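Local coordinates for protein HIRA (Homo sapiens, PDB 5YJE), which cooperates with ASF1A as a histone H3.3 chaperone subunit to assemble chromatin independently of replication, and needs to trimerise for this activity, at the interface of chains A and B. Numbering follows the deposited sequence. Chains: chain A/B, Protein HIRA.

The interface of chains A and B. Residues chain A 126-130, 157; chain B 209, 211-214.
The methyl CG2 of B:Thr211 touches A:Ile129 and A:Trp157 together and forms the apolar centre of this contact between the C-terminal regions of two HIRA subunits. It lies 3.7 Å from CG2 of A:Ile129, and it also packs against the indole of A:Trp157 around NE1, CE2 and CZ2. The threonine torsion explains this division of labour: chi1 of 50° sets CG2 anti to its own carbonyl carbon, facing chain A, and turns the hydroxyl OG1 to a hydrogen bond with OD1 of B:Asn213 at 2.8 Å. That bond, reached from the side of the carbonyl, may help hold the amide of B:Asn213, whose side chain runs alongside A:Ile129 in the same direction, with ND2 3.3 Å from CG1.

Towards one flank, the two methyl branches of B:Leu209 diverge: CD2 meets CD1 of A:Trp157 at 3.9 Å, whereas CD1 reaches the branch tip of A:Leu126. The backbone O of B:Leu209 sits in plane at the indole edge and takes a weak hydrogen bond from NE1 of A:Trp157, bent to 130° at the hydrogen.

The rim is a short antiparallel pairing of strand 127-130 of chain A with strand 211-217 of chain B, which joins two subunits of the trimer by edge-to-edge strand pairing. Carbonyl O of A:Pro128 accepts a hydrogen bond from N of B:Leu214 at 3.0 Å, with ND2 of B:Asn213 a weak second donor. The straighter backbone bond, 166° at the hydrogen, joins N of A:Leu130 to O of B:Trp212 at 2.8 Å. Beyond it a water bridges the strands, 2.6 Å from O of A:Leu130 and 2.9 Å from N of B:Trp212.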
ATOM      1  N   LEU A 126      12.636   9.356 -13.790  1.00 46.46           N
ATOM      2  CA  LEU A 126      12.889   8.353 -12.766  1.00 40.38           C
ATOM      3  C   LEU A 126      14.091   7.517 -13.171  1.00 43.41           C
ATOM      4  O   LEU A 126      14.348   7.321 -14.365  1.00 44.30           O
ATOM      5  CB  LEU A 126      11.667   7.438 -12.583  1.00 40.43           C
ATOM      6  CG  LEU A 126      10.332   8.175 -12.421  1.00 43.26           C
ATOM      7  CD1 LEU A 126       9.128   7.282 -12.628  1.00 35.95           C
ATOM      8  CD2 LEU A 126      10.301   8.836 -11.067  1.00 45.39           C
ATOM      9  N   SER A 127      14.836   7.037 -12.163  1.00 40.43           N
ATOM     10  CA  SER A 127      15.816   5.973 -12.349  1.00 38.37           C
ATOM     11  C   SER A 127      15.173   4.821 -13.104  1.00 40.04           C
ATOM     12  O   SER A 127      13.974   4.573 -12.942  1.00 40.16           O
ATOM     13  CB  SER A 127      16.354   5.458 -11.013  1.00 36.96           C
ATOM     14  OG  SER A 127      16.821   6.515 -10.205  1.00 44.11           O
ATOM     15  N   PRO A 128      15.925   4.105 -13.934  1.00 41.94           N
ATOM     16  CA  PRO A 128      15.351   2.954 -14.642  1.00 34.78           C
ATOM     17  C   PRO A 128      14.723   1.979 -13.660  1.00 40.55           C
ATOM     18  O   PRO A 128      15.243   1.742 -12.564  1.00 38.37           O
ATOM     19  CB  PRO A 128      16.560   2.333 -15.352  1.00 38.02           C
ATOM     20  CG  PRO A 128      17.576   3.434 -15.435  1.00 39.86           C
ATOM     21  CD  PRO A 128      17.356   4.298 -14.226  1.00 38.38           C
ATOM     22  N   ILE A 129      13.603   1.406 -14.070  1.00 41.05           N
ATOM     23  CA  ILE A 129      12.815   0.501 -13.248  1.00 40.99           C
ATOM     24  C   ILE A 129      13.070  -0.916 -13.743  1.00 42.00           C
ATOM     25  O   ILE A 129      12.865  -1.218 -14.923  1.00 39.20           O
ATOM     26  CB  ILE A 129      11.318   0.856 -13.322  1.00 41.53           C
ATOM     27  CG1 ILE A 129      11.063   2.160 -12.571  1.00 39.61           C
ATOM     28  CG2 ILE A 129      10.444  -0.318 -12.863  1.00 40.03           C
ATOM     29  CD1 ILE A 129       9.749   2.796 -12.866  1.00 38.24           C
ATOM     30  N   LEU A 130      13.499  -1.789 -12.841  1.00 43.03           N
ATOM     31  CA  LEU A 130      13.701  -3.190 -13.173  1.00 44.32           C
ATOM     32  C   LEU A 130      12.381  -3.932 -13.041  1.00 47.66           C
ATOM     33  O   LEU A 130      11.818  -4.018 -11.944  1.00 46.55           O
ATOM     34  CB  LEU A 130      14.756  -3.806 -12.258  1.00 40.51           C
ATOM     35  CG  LEU A 130      14.994  -5.275 -12.558  1.00 45.09           C
ATOM     36  CD1 LEU A 130      15.606  -5.461 -13.952  1.00 39.02           C
ATOM     37  CD2 LEU A 130      15.851  -5.900 -11.447  1.00 45.76           C
ATOM     38  N   TRP A 157       2.130   3.214 -12.719  1.00 46.01           N
ATOM     39  CA  TRP A 157       2.769   4.234 -11.908  1.00 45.57           C
ATOM     40  C   TRP A 157       2.183   5.604 -12.231  1.00 47.38           C
ATOM     41  O   TRP A 157       1.778   5.884 -13.362  1.00 42.43           O
ATOM     42  CB  TRP A 157       4.293   4.243 -12.134  1.00 40.40           C
ATOM     43  CG  TRP A 157       4.941   2.959 -11.732  1.00 38.15           C
ATOM     44  CD1 TRP A 157       5.302   2.602 -10.475  1.00 39.91           C
ATOM     45  CD2 TRP A 157       5.289   1.856 -12.577  1.00 41.56           C
ATOM     46  NE1 TRP A 157       5.848   1.350 -10.476  1.00 42.72           N
ATOM     47  CE2 TRP A 157       5.852   0.863 -11.752  1.00 39.71           C
ATOM     48  CE3 TRP A 157       5.177   1.609 -13.947  1.00 41.02           C
ATOM     49  CZ2 TRP A 157       6.319  -0.356 -12.251  1.00 38.03           C
ATOM     50  CZ3 TRP A 157       5.649   0.396 -14.446  1.00 41.96           C
ATOM     51  CH2 TRP A 157       6.213  -0.566 -13.602  1.00 41.47           C
TER
ATOM     52  N   LEU B 209       7.565   4.255  -5.257  1.00 49.12           N
ATOM     53  CA  LEU B 209       7.295   3.679  -6.570  1.00 42.68           C
ATOM     54  C   LEU B 209       7.041   2.184  -6.459  1.00 43.67           C
ATOM     55  O   LEU B 209       6.344   1.611  -7.307  1.00 42.73           O
ATOM     56  CB  LEU B 209       8.447   3.944  -7.537  1.00 43.58           C
ATOM     57  CG  LEU B 209       8.592   5.263  -8.306  1.00 49.43           C
ATOM     58  CD1 LEU B 209       9.794   5.150  -9.225  1.00 43.21           C
ATOM     59  CD2 LEU B 209       7.330   5.678  -9.104  1.00 38.40           C
ATOM     60  N   THR B 211       9.432  -0.232  -6.559  1.00 40.99           N
ATOM     61  CA  THR B 211      10.218  -0.727  -7.676  1.00 41.73           C
ATOM     62  C   THR B 211      11.654  -0.979  -7.240  1.00 41.81           C
ATOM     63  O   THR B 211      12.212  -0.258  -6.407  1.00 38.41           O
ATOM     64  CB  THR B 211      10.248   0.279  -8.862  1.00 42.27           C
ATOM     65  OG1 THR B 211      10.604   1.578  -8.371  1.00 44.63           O
ATOM     66  CG2 THR B 211       8.912   0.367  -9.585  1.00 40.53           C
ATOM     67  N   TRP B 212      12.250  -1.993  -7.842  1.00 42.27           N
ATOM     68  CA  TRP B 212      13.696  -2.028  -7.970  1.00 40.11           C
ATOM     69  C   TRP B 212      14.132  -1.010  -9.019  1.00 44.64           C
ATOM     70  O   TRP B 212      13.606  -0.990 -10.141  1.00 39.64           O
ATOM     71  CB  TRP B 212      14.132  -3.425  -8.353  1.00 41.08           C
ATOM     72  CG  TRP B 212      13.978  -4.365  -7.215  1.00 45.88           C
ATOM     73  CD1 TRP B 212      13.104  -5.407  -7.123  1.00 41.06           C
ATOM     74  CD2 TRP B 212      14.709  -4.335  -5.979  1.00 44.31           C
ATOM     75  NE1 TRP B 212      13.257  -6.041  -5.910  1.00 49.49           N
ATOM     76  CE2 TRP B 212      14.234  -5.402  -5.191  1.00 46.85           C
ATOM     77  CE3 TRP B 212      15.722  -3.507  -5.465  1.00 40.74           C
ATOM     78  CZ2 TRP B 212      14.737  -5.670  -3.912  1.00 49.32           C
ATOM     79  CZ3 TRP B 212      16.227  -3.774  -4.211  1.00 45.22           C
ATOM     80  CH2 TRP B 212      15.731  -4.855  -3.441  1.00 48.46           C
ATOM     81  N   ASN B 213      15.076  -0.148  -8.643  1.00 43.79           N
ATOM     82  CA  ASN B 213      15.588   0.893  -9.519  1.00 38.12           C
ATOM     83  C   ASN B 213      17.096   0.785  -9.660  1.00 41.93           C
ATOM     84  O   ASN B 213      17.814   0.692  -8.661  1.00 45.04           O
ATOM     85  CB  ASN B 213      15.236   2.287  -9.016  1.00 41.33           C
ATOM     86  CG  ASN B 213      13.754   2.481  -8.871  1.00 43.13           C
ATOM     87  OD1 ASN B 213      13.224   2.470  -7.763  1.00 49.91           O
ATOM     88  ND2 ASN B 213      13.064   2.620  -9.994  1.00 42.48           N
ATOM     89  N   LEU B 214      17.568   0.844 -10.902  1.00 44.82           N
ATOM     90  CA  LEU B 214      18.991   0.886 -11.217  1.00 41.68           C
ATOM     91  C   LEU B 214      19.522   2.290 -10.962  1.00 41.82           C
ATOM     92  O   LEU B 214      19.220   3.221 -11.709  1.00 46.29           O
ATOM     93  CB  LEU B 214      19.217   0.483 -12.668  1.00 40.22           C
ATOM     94  CG  LEU B 214      20.678   0.415 -13.075  1.00 48.57           C
ATOM     95  CD1 LEU B 214      21.354  -0.805 -12.415  1.00 44.19           C
ATOM     96  CD2 LEU B 214      20.779   0.374 -14.590  1.00 42.27           C
TER
HETATM   97  O   HOH W   1      10.464  -3.182  -9.829  1.00 49.43           O